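Local coordinates for putative TetR-family transcriptional regulator (PDB 2HXO), which probably acts as a TetR-family transcriptional regulator in Streptomyces coelicolor, binding cis-regulatory DNA through a predicted helix-turn-helix motif, at residues Asp89-Val94 and Gly133-Ala138. Sequence-based numbering, arbitrary orientation.
Sequences DAVRAV and GRQVQA
Gln135 meets two neighbours on the facing helix, Ala90 and Val91, and these two pairings make up the direct contact between 89-94 and 133-138. The two segments come closest, CA to CA, at Val91 and Gln135 (6.8 Å). The buried, inner part is aliphatic: Val91 CG2 sits 3.5 Å from Gln135 CB, with Gln135 CG slightly farther away, and the two side chains slide past each other in opposite directions. Val91 is buried, and it also touches Leu153 of helix 146-166 and Leu226 of helix 214-230, so this flank faces the helical core.

The outer part is a methyl group over a flat amide. Ala90 CB lies 3.5 Å from Gln135 CD, and the three atoms bonded to CD surround that point at similar range: OE1 at 3.7 Å, CG at 3.8 Å and NE2 at 3.9 Å from the same methyl. With CD nearest and its neighbours almost equidistant, the methyl stands over the amide face, almost straight above CD. The chain is bent at chi2 (-48°), and chi3 (-39°) sets the turn of the amide plane that faces Ala90. Both residues are partly exposed, and the interaction is van der Waals packing, without a polar bond between the segments. An alanine in place of Gln135 would keep the CB that meets Val91 but is likely to leave the methyl of Ala90 without its amide cover, opening a gap at this outer edge.

Only 128 Å² is buried in total, evidence of a light contact. Gln135 also touches Pro87, and Arg134 and Gln137 pack on Ala198 and Phe201 of the second subunit. The arrangement is plain helix-helix packing of helices 87-104 and 124-138 within the all-helical C-terminal domain of the TetR fold.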
loop_
_atom_site.group_PDB
_atom_site.type_symbol
_atom_site.label_atom_id
_atom_site.label_comp_id
_atom_site.label_asym_id
_atom_site.label_seq_id
_atom_site.Cartn_x
_atom_site.Cartn_y
_atom_site.Cartn_z
ATOM N N ASP A 89 21.055 -6.095 1.197
ATOM C CA ASP A 89 20.830 -6.252 2.631
ATOM C C ASP A 89 20.432 -4.915 3.218
ATOM O O ASP A 89 19.530 -4.842 4.052
ATOM C CB ASP A 89 22.099 -6.711 3.361
ATOM C CG ASP A 89 22.539 -8.077 2.956
ATOM O OD1 ASP A 89 21.686 -8.973 2.941
ATOM O OD2 ASP A 89 23.738 -8.268 2.659
ATOM N N ALA A 90 21.129 -3.862 2.797
ATOM C CA ALA A 90 20.854 -2.531 3.295
ATOM C C ALA A 90 19.400 -2.155 2.963
ATOM O O ALA A 90 18.682 -1.613 3.800
ATOM C CB ALA A 90 21.833 -1.539 2.695
ATOM N N VAL A 91 18.955 -2.471 1.752
ATOM C CA VAL A 91 17.581 -2.161 1.388
ATOM C C VAL A 91 16.626 -2.942 2.298
ATOM O O VAL A 91 15.595 -2.417 2.731
ATOM C CB VAL A 91 17.298 -2.488 -0.100
ATOM C CG1 VAL A 91 15.815 -2.478 -0.355
ATOM C CG2 VAL A 91 17.999 -1.467 -0.990
ATOM N N ARG A 92 16.962 -4.194 2.587
ATOM C CA ARG A 92 16.133 -4.993 3.482
ATOM C C ARG A 92 16.068 -4.393 4.881
ATOM O O ARG A 92 15.006 -4.418 5.510
ATOM C CB ARG A 92 16.656 -6.418 3.572
ATOM C CG ARG A 92 16.377 -7.236 2.331
ATOM C CD ARG A 92 16.914 -8.659 2.504
ATOM N NE ARG A 92 16.928 -9.328 1.223
ATOM C CZ ARG A 92 18.003 -9.464 0.460
ATOM N NH1 ARG A 92 19.178 -8.993 0.861
ATOM N NH2 ARG A 92 17.880 -10.024 -0.733
ATOM N N ALA A 93 17.188 -3.859 5.367
ATOM C CA ALA A 93 17.223 -3.248 6.694
ATOM C C ALA A 93 16.319 -2.022 6.679
ATOM O O ALA A 93 15.597 -1.767 7.644
ATOM C CB ALA A 93 18.647 -2.842 7.071
ATOM N N VAL A 94 16.349 -1.259 5.591
ATOM C CA VAL A 94 15.486 -0.089 5.509
ATOM C C VAL A 94 14.026 -0.524 5.538
ATOM O O VAL A 94 13.229 0.032 6.286
ATOM C CB VAL A 94 15.719 0.720 4.230
ATOM C CG1 VAL A 94 14.648 1.807 4.119
ATOM C CG2 VAL A 94 17.098 1.343 4.261
ATOM N N GLY A 133 17.830 4.921 -2.673
ATOM C CA GLY A 133 18.577 5.331 -3.854
ATOM C C GLY A 133 20.064 4.997 -3.883
ATOM O O GLY A 133 20.578 4.475 -4.884
ATOM N N ARG A 134 20.765 5.299 -2.788
ATOM C CA ARG A 134 22.198 5.023 -2.704
ATOM C C ARG A 134 22.495 3.549 -2.946
ATOM O O ARG A 134 23.518 3.212 -3.537
ATOM C CB ARG A 134 22.756 5.434 -1.332
ATOM C CG ARG A 134 22.785 6.942 -1.092
ATOM C CD ARG A 134 23.468 7.282 0.222
ATOM N NE ARG A 134 23.307 8.691 0.569
ATOM C CZ ARG A 134 23.857 9.259 1.637
ATOM N NH1 ARG A 134 24.614 8.535 2.461
ATOM N NH2 ARG A 134 23.639 10.548 1.893
ATOM N N GLN A 135 21.602 2.678 -2.485
ATOM C CA GLN A 135 21.780 1.249 -2.669
ATOM C C GLN A 135 21.516 0.866 -4.126
ATOM O O GLN A 135 22.189 0.002 -4.674
ATOM C CB GLN A 135 20.864 0.486 -1.710
ATOM C CG GLN A 135 21.114 0.847 -0.222
ATOM C CD GLN A 135 22.605 0.820 0.165
ATOM O OE1 GLN A 135 23.363 -0.040 -0.275
ATOM N NE2 GLN A 135 23.014 1.764 0.992
ATOM N N VAL A 136 20.552 1.531 -4.751
ATOM C CA VAL A 136 20.220 1.293 -6.149
ATOM C C VAL A 136 21.427 1.673 -7.001
ATOM O O VAL A 136 21.791 0.963 -7.935
ATOM C CB VAL A 136 18.982 2.127 -6.568
ATOM C CG1 VAL A 136 18.878 2.208 -8.068
ATOM C CG2 VAL A 136 17.725 1.493 -5.986
ATOM N N GLN A 137 22.051 2.794 -6.681
ATOM C CA GLN A 137 23.241 3.214 -7.417
ATOM C C GLN A 137 24.366 2.197 -7.181
ATOM O O GLN A 137 25.064 1.810 -8.108
ATOM C CB GLN A 137 23.721 4.592 -6.949
ATOM C CG GLN A 137 22.693 5.691 -7.022
ATOM C CD GLN A 137 23.265 7.039 -6.619
ATOM O OE1 GLN A 137 23.693 7.232 -5.485
ATOM N NE2 GLN A 137 23.283 7.980 -7.560
ATOM N N ALA A 138 24.533 1.751 -5.942
ATOM C CA ALA A 138 25.589 0.781 -5.644
ATOM C C ALA A 138 25.353 -0.520 -6.423
ATOM O O ALA A 138 26.288 -1.263 -6.710
ATOM C CB ALA A 138 25.640 0.501 -4.139
#